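Local coordinates for chemosensory protein (Mamestra brassicae, PDB 1N8V) that binds bromo-dodecanol in a helix-lined pocket and probably carries long-chain semiochemicals in moth chemosensation, at residues A[10-13]-A[14-17]; A[57-60]-A[61-64]. All coordinates share one frame; numbering follows the deposited sequence.

Interaction 1: A[10-13]-A[14-17]. With BDD (bromo-dodecanol), chain C.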
loop_
_atom_site.group_PDB
_atom_site.type_symbol
_atom_site.label_atom_id
_atom_site.label_comp_id
_atom_site.label_asym_id
_atom_site.label_seq_id
_atom_site.Cartn_x
_atom_site.Cartn_y
_atom_site.Cartn_z
ATOM N N ASN A 10 -11.534 -1.103 -9.344
ATOM C CA ASN A 10 -12.011 -2.465 -9.594
ATOM C C ASN A 10 -10.883 -3.470 -9.790
ATOM O O ASN A 10 -11.132 -4.651 -10.053
ATOM C CB ASN A 10 -12.969 -2.498 -10.778
ATOM C CG ASN A 10 -14.362 -2.009 -10.414
ATOM O OD1 ASN A 10 -15.026 -1.345 -11.208
ATOM N ND2 ASN A 10 -14.796 -2.296 -9.186
ATOM N N ILE A 11 -9.641 -3.039 -9.635
ATOM C CA ILE A 11 -8.516 -3.978 -9.727
ATOM C C ILE A 11 -8.659 -5.019 -8.599
ATOM O O ILE A 11 -8.942 -4.659 -7.462
ATOM C CB ILE A 11 -7.197 -3.220 -9.608
ATOM C CG1 ILE A 11 -6.020 -4.165 -9.824
ATOM C CG2 ILE A 11 -7.098 -2.555 -8.258
ATOM C CD1 ILE A 11 -4.691 -3.481 -9.770
ATOM N N ASN A 12 -8.465 -6.298 -8.915
ATOM C CA ASN A 12 -8.590 -7.360 -7.921
ATOM C C ASN A 12 -7.305 -7.482 -7.109
ATOM O O ASN A 12 -6.279 -7.957 -7.595
ATOM C CB ASN A 12 -8.983 -8.714 -8.565
ATOM C CG ASN A 12 -9.381 -9.755 -7.520
ATOM O OD1 ASN A 12 -8.645 -9.983 -6.575
ATOM N ND2 ASN A 12 -10.559 -10.374 -7.682
ATOM N N LEU A 13 -7.383 -7.016 -5.864
ATOM C CA LEU A 13 -6.233 -7.045 -4.977
ATOM C C LEU A 13 -5.884 -8.463 -4.542
ATOM O O LEU A 13 -4.725 -8.766 -4.297
ATOM C CB LEU A 13 -6.460 -6.166 -3.739
ATOM C CG LEU A 13 -6.592 -4.677 -4.047
ATOM C CD1 LEU A 13 -6.908 -3.933 -2.766
ATOM C CD2 LEU A 13 -5.327 -4.124 -4.641
ATOM N N ASP A 14 -6.884 -9.343 -4.449
ATOM C CA ASP A 14 -6.625 -10.719 -4.026
ATOM C C ASP A 14 -5.700 -11.446 -5.011
ATOM O O ASP A 14 -4.829 -12.223 -4.601
ATOM C CB ASP A 14 -7.951 -11.494 -3.855
ATOM C CG ASP A 14 -8.796 -10.995 -2.692
ATOM O OD1 ASP A 14 -8.264 -10.553 -1.657
ATOM O OD2 ASP A 14 -10.058 -11.014 -2.716
ATOM N N GLU A 15 -5.891 -11.202 -6.304
ATOM C CA GLU A 15 -5.066 -11.822 -7.338
ATOM C C GLU A 15 -3.608 -11.326 -7.243
ATOM O O GLU A 15 -2.657 -12.096 -7.396
ATOM C CB GLU A 15 -5.656 -11.568 -8.735
ATOM C CG GLU A 15 -6.893 -12.383 -9.067
ATOM C CD GLU A 15 -7.425 -12.096 -10.459
ATOM O OE1 GLU A 15 -8.102 -11.072 -10.645
ATOM O OE2 GLU A 15 -7.170 -12.896 -11.372
ATOM N N ILE A 16 -3.422 -10.037 -6.969
ATOM C CA ILE A 16 -2.098 -9.473 -6.827
ATOM C C ILE A 16 -1.389 -10.077 -5.618
ATOM O O ILE A 16 -0.209 -10.459 -5.687
ATOM C CB ILE A 16 -2.177 -7.925 -6.694
ATOM C CG1 ILE A 16 -2.603 -7.308 -8.036
ATOM C CG2 ILE A 16 -0.872 -7.382 -6.212
ATOM C CD1 ILE A 16 -3.032 -5.849 -7.935
ATOM N N LEU A 17 -2.093 -10.130 -4.496
ATOM C CA LEU A 17 -1.484 -10.641 -3.271
ATOM C C LEU A 17 -1.136 -12.117 -3.342
ATOM O O LEU A 17 -0.207 -12.556 -2.660
ATOM C CB LEU A 17 -2.356 -10.302 -2.048
ATOM C CG LEU A 17 -2.548 -8.809 -1.778
ATOM C CD1 LEU A 17 -3.616 -8.581 -0.681
ATOM C CD2 LEU A 17 -1.251 -8.124 -1.390
HETATM O O1 BDD C . -8.036 0.416 -5.041
HETATM C C1 BDD C . -6.994 -0.093 -5.861
HETATM C C2 BDD C . -6.201 1.062 -6.465
HETATM C C3 BDD C . -4.703 0.813 -6.351
HETATM C C4 BDD C . -4.178 -0.045 -7.492
HETATM C C5 BDD C . -2.784 -0.571 -7.165
HETATM C C6 BDD C . -2.836 -1.868 -6.353
HETATM C C7 BDD C . -1.483 -2.238 -5.745
HETATM C C8 BDD C . -1.627 -3.180 -4.549
HETATM C C9 BDD C . -0.271 -3.729 -4.118
HETATM C C10 BDD C . 0.489 -2.753 -3.230
HETATM C C11 BDD C . 1.788 -3.337 -2.705
HETATM C C12 BDD C . 2.499 -2.385 -1.745
HETATM BR BR BDD C . 3.309 -1.229 -2.554
HETATM O O HOH W 1 -11.391 -11.968 -5.032
#
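Ile11 and Ile16 meet with their chains at about a right angle, the methyl CD1 of Ile11 pressed 3.4 Å from CD1 of Ile16, tighter than usual carbon contact. CG1 of Ile11 lies anti to its backbone N (chi1 -175°) and starts the extended arm that ends against Ile16, while its other branch, CG2, faces the ligand, 3.4 Å from C1 of bromo-dodecanol. Isoleucine suits this place because branching at CB parts the two arms early; cutting this side chain back to alanine would probably cost CD1 of Ile16 and C1 of the ligand the methyl contacts Ile11 gives them, opening a gap between helix start and ligand. Leu13 adds CD2, 3.8 Å from C6 farther along the alkyl chain. Between these two pocket residues Asn12 is the N-cap of helix 13-17: its OD1 accepts from Glu15 N at 3.0 Å, the donor standing 41° out of the amide plane. Asparagine fits here because its short side chain folds back to take up an N-H that the first turn cannot satisfy from within. Glu15 crosses that amide nearly perpendicularly, carboxylate and amide planes 83° apart, with OE1 3.3 Å from CB of Asn12. A water accepts from Asn12 ND2 and donates to Asp14 OD2, while Asp14 OD1 forms a salt bridge with Arg68 of helix 60-76. Deeper in, Leu17 N bonds to Leu13 O, and the Leu17 side chain packs on Leu23.

Interaction 2: A[57-60]-A[61-64]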
loop_
_atom_site.group_PDB
_atom_site.type_symbol
_atom_site.label_atom_id
_atom_site.label_comp_id
_atom_site.label_asym_id
_atom_site.label_seq_id
_atom_site.Cartn_x
_atom_site.Cartn_y
_atom_site.Cartn_z
ATOM N N LYS A 57 -8.633 11.547 1.638
ATOM C CA LYS A 57 -9.058 11.655 0.245
ATOM C C LYS A 57 -9.276 10.306 -0.423
ATOM O O LYS A 57 -9.525 10.226 -1.622
ATOM C CB LYS A 57 -8.014 12.464 -0.528
ATOM C CG LYS A 57 -7.748 13.807 0.081
ATOM C CD LYS A 57 -6.386 14.336 -0.344
ATOM C CE LYS A 57 -5.987 15.594 0.410
ATOM N NZ LYS A 57 -4.613 16.054 0.060
ATOM N N CYS A 58 -9.142 9.232 0.341
ATOM C CA CYS A 58 -9.352 7.898 -0.171
ATOM C C CYS A 58 -10.819 7.557 -0.353
ATOM O O CYS A 58 -11.684 7.966 0.448
ATOM C CB CYS A 58 -8.752 6.865 0.771
ATOM S SG CYS A 58 -6.964 7.009 1.023
ATOM N N THR A 59 -11.108 6.766 -1.371
ATOM C CA THR A 59 -12.444 6.210 -1.538
ATOM C C THR A 59 -12.631 5.098 -0.513
ATOM O O THR A 59 -11.669 4.639 0.090
ATOM C CB THR A 59 -12.614 5.603 -2.944
ATOM O OG1 THR A 59 -11.707 4.502 -3.099
ATOM C CG2 THR A 59 -12.300 6.610 -4.058
ATOM N N GLU A 60 -13.872 4.669 -0.297
ATOM C CA GLU A 60 -14.128 3.587 0.632
ATOM C C GLU A 60 -13.398 2.328 0.161
ATOM O O GLU A 60 -12.804 1.612 0.975
ATOM C CB GLU A 60 -15.632 3.358 0.790
ATOM C CG GLU A 60 -16.305 4.443 1.616
ATOM C CD GLU A 60 -17.810 4.278 1.756
ATOM O OE1 GLU A 60 -18.426 3.531 0.978
ATOM O OE2 GLU A 60 -18.387 4.921 2.636
ATOM N N ASN A 61 -13.408 2.062 -1.141
ATOM C CA ASN A 61 -12.702 0.884 -1.663
ATOM C C ASN A 61 -11.200 0.951 -1.402
ATOM O O ASN A 61 -10.580 -0.070 -1.125
ATOM C CB ASN A 61 -13.005 0.661 -3.148
ATOM C CG ASN A 61 -14.393 0.097 -3.368
ATOM O OD1 ASN A 61 -14.867 -0.703 -2.568
ATOM N ND2 ASN A 61 -15.046 0.500 -4.448
ATOM N N GLN A 62 -10.619 2.141 -1.516
ATOM C CA GLN A 62 -9.180 2.315 -1.248
ATOM C C GLN A 62 -8.877 2.067 0.220
ATOM O O GLN A 62 -7.850 1.469 0.531
ATOM C CB GLN A 62 -8.701 3.693 -1.686
ATOM C CG GLN A 62 -8.603 3.833 -3.213
ATOM C CD GLN A 62 -8.711 5.238 -3.726
ATOM O OE1 GLN A 62 -8.727 6.214 -2.958
ATOM N NE2 GLN A 62 -8.822 5.365 -5.054
ATOM N N GLU A 63 -9.740 2.527 1.133
ATOM C CA GLU A 63 -9.515 2.292 2.567
ATOM C C GLU A 63 -9.539 0.800 2.862
ATOM O O GLU A 63 -8.649 0.280 3.546
ATOM C CB GLU A 63 -10.596 2.992 3.432
ATOM C CG GLU A 63 -10.570 4.510 3.404
ATOM C CD GLU A 63 -11.279 5.188 4.591
ATOM O OE1 GLU A 63 -12.148 4.572 5.293
ATOM O OE2 GLU A 63 -10.972 6.352 4.830
ATOM N N LYS A 64 -10.551 0.116 2.340
ATOM C CA LYS A 64 -10.692 -1.327 2.532
ATOM C C LYS A 64 -9.496 -2.061 1.910
ATOM O O LYS A 64 -8.934 -2.974 2.524
ATOM C CB LYS A 64 -12.010 -1.803 1.928
ATOM C CG LYS A 64 -12.387 -3.246 2.156
ATOM C CD LYS A 64 -13.749 -3.556 1.526
ATOM C CE LYS A 64 -14.226 -4.958 1.814
ATOM N NZ LYS A 64 -13.377 -5.970 1.134
#
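The backbone leaves an extended path at Cys58 and Thr59 and winds into helix 60-76, with Glu63 N bonded to Thr59 O and Lys64 N to Glu60 O, both at 3.0 Å. Thr59 and Gln62 close this start as a capping box: Thr59 OG1 accepts from Gln62 N at 3.0 Å, and Gln62 OE1 accepts in return from Thr59 N at 2.9 Å, with a fairly straight N-H...O angle of 165°. The second donor stands well above the carbonyl plane of the amide, 56° out of it. Threonine suits the cap because OG1, set between its backbone N and carbonyl carbon (chi1 64°), reaches the helix N-H, while glutamine is long enough to bring its amide back over the threonine. Gln62 OE1 also comes 3.3 Å from CA of Cys58, and CG of Glu63 lies against CB of Cys58. Asp9 links both halves of the box to the N-terminal segment, accepting from Gln62 NE2 and hydrogen-bonding Thr59 OG1. Gln62 is also among the residues round all three bound bromo-dodecanol molecules. Before the cap, the disulfide of Cys58 with Cys55 closes a short loop within the connection, and the salt bridge of Lys57 with Asp49 ties that connection to helix 38-53.

Interactions 1 and 2 are both N-terminal caps of helices, following one another along the chain: residues 10-17 open helix 13-17, and residues 57-64 open helix 60-76, after helices 20-30 and 38-53 have intervened. Their centres lie 15 Å apart and their nearest atoms about 6 Å, so they do not touch, yet both border bound bromo-dodecanol molecules in this all-helical protein. Asp14 of interaction 1 reaches Arg68, farther along the helix that interaction 2 begins, and Asp9, just before interaction 1, bonds to the cap of interaction 2. The N-terminal segment and helix 13-17 are thereby joined to helix 60-76 at two points, the one at Asp9 beside the ligands.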